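FBP protein (PDB 5OEZ) probably catalyses, with a divalent metal such as magnesium, the hydrolysis of fructose 1,6-bisphosphate to fructose 6-phosphate and phosphate, acting as a homotetramer. Local coordinates at residues F116-D121 and G133-V138; A168-Y173 and A286-I291; L279-E284 and L314-P319. All coordinates share one frame; numbering follows the deposited sequence.

Interactions 1 and 2 lie near the centre of the chain and meet in one sheet, where strands 132-140 and 167-173 are neighbours. Interaction 1 is held mainly by backbone hydrogen bonds. Interaction 2 has none across it; there helix 281-294 from the C-terminal family region packs by apolar and sulfur contacts onto a strand of the N-terminal one. Interaction 3 uses the start of that same helix, farther out, and mixes short strand pairing, a bridging water, leucine packing and two crowded arginines, with several residues partly exposed. D118 of interaction 1 and E284 of interaction 3 approach each other at the metal site, carboxylate to carboxylate.

Interaction 1: residues F116-D121 and G133-V138; sequences FFDPLD and GSIWGV
The metal-binding DPLD corner of the FBPase fold sits on a beta hairpin in which F116-D121 runs antiparallel to G133-V138. F116 and G137 form a hydrogen-bonded pair, with F116 N 3.1 Å from G137 O and G137 N giving its hydrogen back to F116 O. D118 and I135 form the next such pair, D118 N lying 2.8 Å from I135 O. Between them F117 and W136 are a non-hydrogen-bonded pair whose backbones come close. Each has CG turned between its own N and carbonyl carbon (chi1 64° and 62°), and both rings lead off from the partner strand, so the two meet only at their CB atoms, 3.9 Å apart. At P119 the chain turns, and a beta bulge shifts the register by one residue. S134 fills in there: its OG gives a 2.6 Å hydrogen bond to P119 O, approaching from above the carbonyl plane, and is also hydrogen-bonded to Y173 OH. Pairing resumes with a bent bond from D121 N to G133 O at 2.8 Å; the return bond, G133 N to D121 O, is longer at 3.3 Å. The bulge keeps the D118 and D121 side chains on the I135 face. In other structures of this protein D118 binds both manganese ions, L120 one of them, and D121 the other as well as fructose 6-phosphate. Here, without metal, D118 OD2 lies close to carboxylate oxygens of E97 and E284. Helix 72-87 packs on the opposite face, where F81 meets the F117 ring, while M252 and V253 at the start of helix 252-262 touch I135. Strands 91-96 and 167-173 flank the hairpin in the sheet.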
loop_
_atom_site.group_PDB
_atom_site.type_symbol
_atom_site.label_atom_id
_atom_site.label_comp_id
_atom_site.label_asym_id
_atom_site.label_seq_id
_atom_site.Cartn_x
_atom_site.Cartn_y
_atom_site.Cartn_z
ATOM N N PHE C 116 -2.229 27.670 13.373
ATOM C CA PHE C 116 -2.545 27.114 14.663
ATOM C C PHE C 116 -3.189 25.789 14.382
ATOM O O PHE C 116 -4.160 25.737 13.632
ATOM C CB PHE C 116 -3.479 28.057 15.423
ATOM C CG PHE C 116 -2.830 29.357 15.727
ATOM C CD1 PHE C 116 -2.020 29.484 16.838
ATOM C CD2 PHE C 116 -2.960 30.430 14.861
ATOM C CE1 PHE C 116 -1.376 30.679 17.120
ATOM C CE2 PHE C 116 -2.315 31.626 15.126
ATOM C CZ PHE C 116 -1.517 31.751 16.255
ATOM N N PHE C 117 -2.647 24.727 14.967
ATOM C CA PHE C 117 -3.111 23.400 14.639
ATOM C C PHE C 117 -3.226 22.493 15.846
ATOM O O PHE C 117 -2.514 22.651 16.819
ATOM C CB PHE C 117 -2.198 22.780 13.561
ATOM C CG PHE C 117 -0.783 22.555 14.013
ATOM C CD1 PHE C 117 0.165 23.569 13.941
ATOM C CD2 PHE C 117 -0.400 21.326 14.523
ATOM C CE1 PHE C 117 1.468 23.354 14.378
ATOM C CE2 PHE C 117 0.894 21.117 14.975
ATOM C CZ PHE C 117 1.830 22.132 14.914
ATOM N N ASP C 118 -4.191 21.580 15.777
ATOM C CA ASP C 118 -4.289 20.457 16.683
ATOM C C ASP C 118 -3.775 19.238 15.887
ATOM O O ASP C 118 -4.474 18.733 15.013
ATOM C CB ASP C 118 -5.741 20.284 17.135
ATOM C CG ASP C 118 -5.924 19.147 18.141
ATOM O OD1 ASP C 118 -4.931 18.531 18.589
ATOM O OD2 ASP C 118 -7.091 18.883 18.516
ATOM N N PRO C 119 -2.547 18.762 16.183
ATOM C CA PRO C 119 -1.973 17.704 15.334
ATOM C C PRO C 119 -2.718 16.370 15.390
ATOM O O PRO C 119 -2.752 15.657 14.391
ATOM C CB PRO C 119 -0.546 17.549 15.865
ATOM C CG PRO C 119 -0.612 18.017 17.276
ATOM C CD PRO C 119 -1.664 19.089 17.317
ATOM N N LEU C 120 -3.308 16.045 16.534
ATOM C CA LEU C 120 -4.047 14.804 16.692
ATOM C C LEU C 120 -5.126 14.898 17.788
ATOM O O LEU C 120 -4.854 14.671 18.948
ATOM C CB LEU C 120 -3.066 13.638 16.939
ATOM C CG LEU C 120 -3.626 12.241 16.710
ATOM C CD1 LEU C 120 -4.020 12.029 15.255
ATOM C CD2 LEU C 120 -2.569 11.237 17.127
ATOM N N ASP C 121 -6.346 15.236 17.379
ATOM C CA ASP C 121 -7.526 15.200 18.236
ATOM C C ASP C 121 -8.015 13.758 18.449
ATOM O O ASP C 121 -8.122 12.978 17.499
ATOM C CB ASP C 121 -8.665 16.068 17.637
ATOM C CG ASP C 121 -10.067 15.603 18.051
ATOM O OD1 ASP C 121 -10.478 15.875 19.199
ATOM O OD2 ASP C 121 -10.762 14.970 17.218
ATOM N N GLY C 133 -8.374 12.654 14.236
ATOM C CA GLY C 133 -8.300 13.776 13.294
ATOM C C GLY C 133 -7.246 14.826 13.607
ATOM O O GLY C 133 -6.621 14.776 14.651
ATOM N N SER C 134 -7.001 15.708 12.643
ATOM C CA SER C 134 -6.096 16.859 12.774
ATOM C C SER C 134 -6.871 18.059 12.309
ATOM O O SER C 134 -7.665 17.939 11.393
ATOM C CB SER C 134 -4.844 16.728 11.881
ATOM O OG SER C 134 -4.100 15.542 12.127
ATOM N N ILE C 135 -6.598 19.226 12.894
ATOM C CA ILE C 135 -7.302 20.470 12.565
ATOM C C ILE C 135 -6.307 21.621 12.456
ATOM O O ILE C 135 -5.352 21.677 13.231
ATOM C CB ILE C 135 -8.322 20.854 13.660
ATOM C CG1 ILE C 135 -9.181 19.651 14.051
ATOM C CG2 ILE C 135 -9.215 22.004 13.190
ATOM C CD1 ILE C 135 -9.983 19.851 15.325
ATOM N N TRP C 136 -6.531 22.540 11.518
ATOM C CA TRP C 136 -5.681 23.718 11.414
ATOM C C TRP C 136 -6.453 24.933 10.916
ATOM O O TRP C 136 -7.428 24.794 10.199
ATOM C CB TRP C 136 -4.455 23.453 10.504
ATOM C CG TRP C 136 -4.858 23.127 9.143
ATOM C CD1 TRP C 136 -5.074 24.002 8.126
ATOM C CD2 TRP C 136 -5.145 21.821 8.630
ATOM N NE1 TRP C 136 -5.452 23.311 7.001
ATOM C CE2 TRP C 136 -5.521 21.977 7.289
ATOM C CE3 TRP C 136 -5.111 20.539 9.176
ATOM C CZ2 TRP C 136 -5.876 20.911 6.494
ATOM C CZ3 TRP C 136 -5.458 19.473 8.375
ATOM C CH2 TRP C 136 -5.832 19.663 7.054
ATOM N N GLY C 137 -5.993 26.109 11.324
ATOM C CA GLY C 137 -6.532 27.382 10.872
ATOM C C GLY C 137 -5.361 28.273 10.543
ATOM O O GLY C 137 -4.354 28.271 11.255
ATOM N N VAL C 138 -5.514 29.060 9.486
ATOM C CA VAL C 138 -4.441 29.893 8.953
ATOM C C VAL C 138 -4.876 31.370 8.885
ATOM O O VAL C 138 -5.957 31.689 8.393
ATOM C CB VAL C 138 -4.055 29.427 7.529
ATOM C CG1 VAL C 138 -2.846 30.208 6.986
ATOM C CG2 VAL C 138 -3.771 27.932 7.482
#

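Interaction 2: residues A168-Y173 and A286-I291; sequences AGYAVY and APMAMI
The helical bond from M290 N to A286 O, 3.0 Å, belongs to the turn whose P287 and M290 meet A168. This is a helix laid across a sheet: the local axes of strand 168-173 and helix 286-291 cross at -101°, 7.2 Å apart, and no hydrogen bond joins them. A168 CB points at the turn and lies 3.6 Å from P287 O, which is itself the acceptor for I291 N, and the same methyl also meets M290 SD and I291 CG1. Next along the strand, G169 has no side chain, and I291 CD1 comes to 3.7 Å from its CA. That methyl also reaches the edge of the Y170 ring, near the ring plane. The Y170 hydroxyl is hydrogen-bonded to H257 ND1 of helix 252-262, which ties down the far end of the ring; that helix also touches M288, through I256. The M288 and Y170 side chains cross at about a right angle. M288, bent at chi2 (-50°) and chi3, makes a Met-aromatic contact, SD lying 4.7 Å from the Y170 ring centroid and 53° off the ring normal. The methyl comes in obliquely, M288 CE ending 3.5 Å from Y170 CD2.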
loop_
_atom_site.group_PDB
_atom_site.type_symbol
_atom_site.label_atom_id
_atom_site.label_comp_id
_atom_site.label_asym_id
_atom_site.label_seq_id
_atom_site.Cartn_x
_atom_site.Cartn_y
_atom_site.Cartn_z
ATOM N N ALA C 168 -8.845 27.231 6.509
ATOM C CA ALA C 168 -9.013 26.241 7.558
ATOM C C ALA C 168 -9.231 24.867 6.952
ATOM O O ALA C 168 -9.761 24.754 5.861
ATOM C CB ALA C 168 -10.203 26.602 8.445
ATOM N N GLY C 169 -8.887 23.825 7.690
ATOM C CA GLY C 169 -9.203 22.483 7.251
ATOM C C GLY C 169 -9.070 21.454 8.345
ATOM O O GLY C 169 -8.577 21.757 9.433
ATOM N N TYR C 170 -9.471 20.221 8.036
ATOM C CA TYR C 170 -9.179 19.091 8.901
ATOM C C TYR C 170 -8.896 17.825 8.098
ATOM O O TYR C 170 -9.186 17.752 6.916
ATOM C CB TYR C 170 -10.305 18.863 9.905
ATOM C CG TYR C 170 -11.620 18.454 9.305
ATOM C CD1 TYR C 170 -11.855 17.136 8.890
ATOM C CD2 TYR C 170 -12.635 19.374 9.153
ATOM C CE1 TYR C 170 -13.074 16.774 8.332
ATOM C CE2 TYR C 170 -13.847 19.026 8.585
ATOM C CZ TYR C 170 -14.060 17.726 8.176
ATOM O OH TYR C 170 -15.254 17.365 7.611
ATOM N N ALA C 171 -8.276 16.858 8.764
ATOM C CA ALA C 171 -8.109 15.517 8.245
ATOM C C ALA C 171 -8.817 14.518 9.175
ATOM O O ALA C 171 -8.754 14.656 10.391
ATOM C CB ALA C 171 -6.633 15.183 8.123
ATOM N N VAL C 172 -9.491 13.528 8.589
ATOM C CA VAL C 172 -10.113 12.439 9.337
ATOM C C VAL C 172 -9.396 11.158 8.969
ATOM O O VAL C 172 -9.337 10.809 7.799
ATOM C CB VAL C 172 -11.576 12.215 8.949
ATOM C CG1 VAL C 172 -12.299 11.440 10.045
ATOM C CG2 VAL C 172 -12.264 13.515 8.682
ATOM N N TYR C 173 -8.869 10.466 9.967
ATOM C CA TYR C 173 -8.195 9.194 9.784
ATOM C C TYR C 173 -9.161 8.089 10.199
ATOM O O TYR C 173 -9.308 7.783 11.374
ATOM C CB TYR C 173 -6.918 9.146 10.629
ATOM C CG TYR C 173 -6.004 10.345 10.466
ATOM C CD1 TYR C 173 -5.092 10.423 9.405
ATOM C CD2 TYR C 173 -6.044 11.412 11.377
ATOM C CE1 TYR C 173 -4.268 11.533 9.252
ATOM C CE2 TYR C 173 -5.220 12.523 11.228
ATOM C CZ TYR C 173 -4.329 12.582 10.167
ATOM O OH TYR C 173 -3.488 13.667 10.029
ATOM N N ALA C 286 -12.554 27.759 16.208
ATOM C CA ALA C 286 -12.579 28.744 15.096
ATOM C C ALA C 286 -12.323 28.131 13.700
ATOM O O ALA C 286 -13.071 28.405 12.772
ATOM C CB ALA C 286 -11.621 29.903 15.366
ATOM N N PRO C 287 -11.295 27.284 13.547
ATOM C CA PRO C 287 -11.175 26.549 12.259
ATOM C C PRO C 287 -12.420 25.727 11.849
ATOM O O PRO C 287 -12.890 25.855 10.726
ATOM C CB PRO C 287 -10.000 25.610 12.505
ATOM C CG PRO C 287 -9.189 26.298 13.553
ATOM C CD PRO C 287 -10.178 26.958 14.449
ATOM N N MET C 288 -12.956 24.929 12.764
ATOM C CA MET C 288 -14.196 24.208 12.503
ATOM C C MET C 288 -15.374 25.129 12.209
ATOM O O MET C 288 -16.209 24.817 11.361
ATOM C CB MET C 288 -14.547 23.268 13.665
ATOM C CG MET C 288 -13.674 22.020 13.819
ATOM S SD MET C 288 -13.369 20.958 12.362
ATOM C CE MET C 288 -14.704 21.284 11.213
ATOM N N ALA C 289 -15.467 26.248 12.926
ATOM C CA ALA C 289 -16.532 27.211 12.661
ATOM C C ALA C 289 -16.471 27.747 11.222
ATOM O O ALA C 289 -17.508 27.912 10.585
ATOM C CB ALA C 289 -16.471 28.354 13.665
ATOM N N MET C 290 -15.269 28.055 10.733
ATOM C CA MET C 290 -15.106 28.574 9.360
ATOM C C MET C 290 -15.547 27.538 8.338
ATOM O O MET C 290 -16.207 27.863 7.371
ATOM C CB MET C 290 -13.658 28.989 9.070
ATOM C CG MET C 290 -13.519 29.827 7.802
ATOM S SD MET C 290 -11.802 30.169 7.366
ATOM C CE MET C 290 -12.003 30.918 5.745
ATOM N N ILE C 291 -15.206 26.280 8.571
ATOM C CA ILE C 291 -15.630 25.211 7.671
ATOM C C ILE C 291 -17.150 25.054 7.653
ATOM O O ILE C 291 -17.751 25.040 6.587
ATOM C CB ILE C 291 -14.951 23.888 8.043
ATOM C CG1 ILE C 291 -13.450 23.981 7.731
ATOM C CG2 ILE C 291 -15.556 22.733 7.264
ATOM C CD1 ILE C 291 -12.607 23.080 8.606
#

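Interaction 3: residues L279-E284 and L314-P319; sequences LRLLYE and LHQRTP
R280 and R317 run side by side in the same direction, and their guanidinium groups come together with planes 50° apart. R317 CZ lies above one face of the R280 group, displaced toward its rim, and R280 NH2 is only 3.2 Å from R317 NH2. The two donors make no hydrogen bond; the E97 carboxylate, in a salt bridge with R280 NH1, probably eases the repulsion, and R317 NH1 makes a weak hydrogen bond to K278 O. The R317 chain is extended from CG to NE, whereas R280 bends at chi3, where its CD meets the edge of the H315 ring. Their backbones face each other as a non-hydrogen-bonded pair. On one side T318 N bonds to L279 O at 2.9 Å; on the other L281 N gives a nearly straight bond to Q316 O, 3.0 Å away. With CG anti to its N (chi1 -178°), L281 lies alongside Q316, CD2 packing 3.8 Å from NE2, and CD1 meets T318 CG2. The Q316 amide is held elsewhere: OE1 accepts from T312 N and R313 N, and NE2 gives to S310 O. Q316 O also takes a hydrogen from a water that donates to L314 O and accepts from L282 N. L314 CD1 packs on L282 CD1 at 3.9 Å; the Y283 and H315 planes are 24° apart, but their centroids are 5.5 Å apart and overlap is slight. R280 is the N-cap of helix 281-294, its N bonded to E284 OE1 at 3.2 Å. The strand-to-helix junction brings E284, a manganese ligand in other structures of this protein, to the FBPase metal site.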
loop_
_atom_site.group_PDB
_atom_site.type_symbol
_atom_site.label_atom_id
_atom_site.label_comp_id
_atom_site.label_asym_id
_atom_site.label_seq_id
_atom_site.Cartn_x
_atom_site.Cartn_y
_atom_site.Cartn_z
ATOM N N LEU C 279 -13.638 23.272 24.197
ATOM C CA LEU C 279 -12.809 23.418 23.044
ATOM C C LEU C 279 -12.030 24.711 23.070
ATOM O O LEU C 279 -12.535 25.762 23.475
ATOM C CB LEU C 279 -13.637 23.358 21.764
ATOM C CG LEU C 279 -14.415 22.091 21.443
ATOM C CD1 LEU C 279 -14.823 22.103 19.980
ATOM C CD2 LEU C 279 -13.656 20.820 21.779
ATOM N N ARG C 280 -10.780 24.595 22.642
ATOM C CA ARG C 280 -9.910 25.738 22.441
ATOM C C ARG C 280 -10.315 26.493 21.172
ATOM O O ARG C 280 -10.542 25.874 20.140
ATOM C CB ARG C 280 -8.457 25.283 22.350
ATOM C CG ARG C 280 -7.819 25.193 23.713
ATOM C CD ARG C 280 -6.403 24.610 23.716
ATOM N NE ARG C 280 -6.184 23.570 24.788
ATOM C CZ ARG C 280 -6.666 22.316 24.776
ATOM N NH1 ARG C 280 -7.413 21.900 23.771
ATOM N NH2 ARG C 280 -6.417 21.459 25.780
ATOM N N LEU C 281 -10.439 27.809 21.292
ATOM C CA LEU C 281 -10.867 28.685 20.200
ATOM C C LEU C 281 -9.949 28.670 18.975
ATOM O O LEU C 281 -10.400 28.390 17.873
ATOM C CB LEU C 281 -10.979 30.122 20.711
ATOM C CG LEU C 281 -11.454 31.183 19.726
ATOM C CD1 LEU C 281 -12.866 30.889 19.277
ATOM C CD2 LEU C 281 -11.383 32.542 20.371
ATOM N N LEU C 282 -8.667 28.948 19.176
ATOM C CA LEU C 282 -7.725 29.064 18.066
ATOM C C LEU C 282 -7.436 27.761 17.335
ATOM O O LEU C 282 -7.365 27.735 16.101
ATOM C CB LEU C 282 -6.386 29.607 18.545
ATOM C CG LEU C 282 -6.229 31.121 18.610
ATOM C CD1 LEU C 282 -4.798 31.470 18.989
ATOM C CD2 LEU C 282 -6.584 31.814 17.300
ATOM N N TYR C 283 -7.249 26.698 18.105
ATOM C CA TYR C 283 -6.760 25.446 17.570
ATOM C C TYR C 283 -7.856 24.539 16.986
ATOM O O TYR C 283 -7.564 23.745 16.098
ATOM C CB TYR C 283 -5.994 24.692 18.650
ATOM C CG TYR C 283 -4.881 25.489 19.281
ATOM C CD1 TYR C 283 -3.635 25.610 18.662
ATOM C CD2 TYR C 283 -5.055 26.096 20.504
ATOM C CE1 TYR C 283 -2.608 26.336 19.260
ATOM C CE2 TYR C 283 -4.039 26.819 21.100
ATOM C CZ TYR C 283 -2.818 26.933 20.472
ATOM O OH TYR C 283 -1.825 27.650 21.077
ATOM N N GLU C 284 -9.091 24.653 17.494
ATOM C CA GLU C 284 -10.196 23.731 17.182
ATOM C C GLU C 284 -11.483 24.452 16.792
ATOM O O GLU C 284 -11.989 24.245 15.695
ATOM C CB GLU C 284 -10.500 22.811 18.379
ATOM C CG GLU C 284 -9.318 21.966 18.843
ATOM C CD GLU C 284 -9.508 21.329 20.218
ATOM O OE1 GLU C 284 -10.252 21.867 21.072
ATOM O OE2 GLU C 284 -8.884 20.273 20.461
ATOM N N LEU C 314 -4.029 32.829 24.058
ATOM C CA LEU C 314 -3.656 31.765 23.144
ATOM C C LEU C 314 -4.441 30.463 23.388
ATOM O O LEU C 314 -4.854 29.798 22.427
ATOM C CB LEU C 314 -2.151 31.572 23.237
ATOM C CG LEU C 314 -1.416 30.467 22.517
ATOM C CD1 LEU C 314 -1.536 30.691 21.017
ATOM C CD2 LEU C 314 0.043 30.368 22.971
ATOM N N HIS C 315 -4.720 30.162 24.656
ATOM C CA HIS C 315 -5.370 28.914 25.071
ATOM C C HIS C 315 -6.791 29.109 25.578
ATOM O O HIS C 315 -7.305 28.289 26.324
ATOM C CB HIS C 315 -4.498 28.257 26.122
ATOM C CG HIS C 315 -3.254 27.676 25.547
ATOM N ND1 HIS C 315 -3.251 26.760 24.514
ATOM C CD2 HIS C 315 -1.961 27.905 25.852
ATOM C CE1 HIS C 315 -2.003 26.446 24.217
ATOM N NE2 HIS C 315 -1.201 27.126 25.017
ATOM N N GLN C 316 -7.456 30.158 25.111
ATOM C CA GLN C 316 -8.816 30.448 25.554
ATOM C C GLN C 316 -9.799 29.422 24.969
ATOM O O GLN C 316 -9.533 28.783 23.948
ATOM C CB GLN C 316 -9.183 31.913 25.260
ATOM C CG GLN C 316 -10.176 32.201 24.156
ATOM C CD GLN C 316 -10.283 33.700 23.873
ATOM O OE1 GLN C 316 -9.271 34.403 23.788
ATOM N NE2 GLN C 316 -11.501 34.197 23.738
ATOM N N ARG C 317 -10.919 29.253 25.657
ATOM C CA ARG C 317 -11.878 28.216 25.341
ATOM C C ARG C 317 -13.281 28.737 25.182
ATOM O O ARG C 317 -13.579 29.876 25.535
ATOM C CB ARG C 317 -11.912 27.199 26.445
ATOM C CG ARG C 317 -10.577 26.553 26.709
ATOM C CD ARG C 317 -10.780 25.378 27.621
ATOM N NE ARG C 317 -9.492 24.737 27.894
ATOM C CZ ARG C 317 -9.173 23.449 27.775
ATOM N NH1 ARG C 317 -10.059 22.561 27.365
ATOM N NH2 ARG C 317 -7.941 23.031 28.103
ATOM N N THR C 318 -14.128 27.883 24.612
ATOM C CA THR C 318 -15.509 28.225 24.321
ATOM C C THR C 318 -16.334 26.940 24.226
ATOM O O THR C 318 -15.812 25.941 23.759
ATOM C CB THR C 318 -15.622 29.041 22.985
ATOM O OG1 THR C 318 -16.996 29.269 22.653
ATOM C CG2 THR C 318 -14.947 28.335 21.809
ATOM N N PRO C 319 -17.618 26.983 24.639
ATOM C CA PRO C 319 -18.557 25.950 24.200
ATOM C C PRO C 319 -18.906 26.130 22.733
ATOM O O PRO C 319 -18.628 27.181 22.153
ATOM C CB PRO C 319 -19.798 26.212 25.062
ATOM C CG PRO C 319 -19.767 27.674 25.294
ATOM C CD PRO C 319 -18.312 28.066 25.373
HETATM O O HOH W 1 -7.365 28.810 22.031
#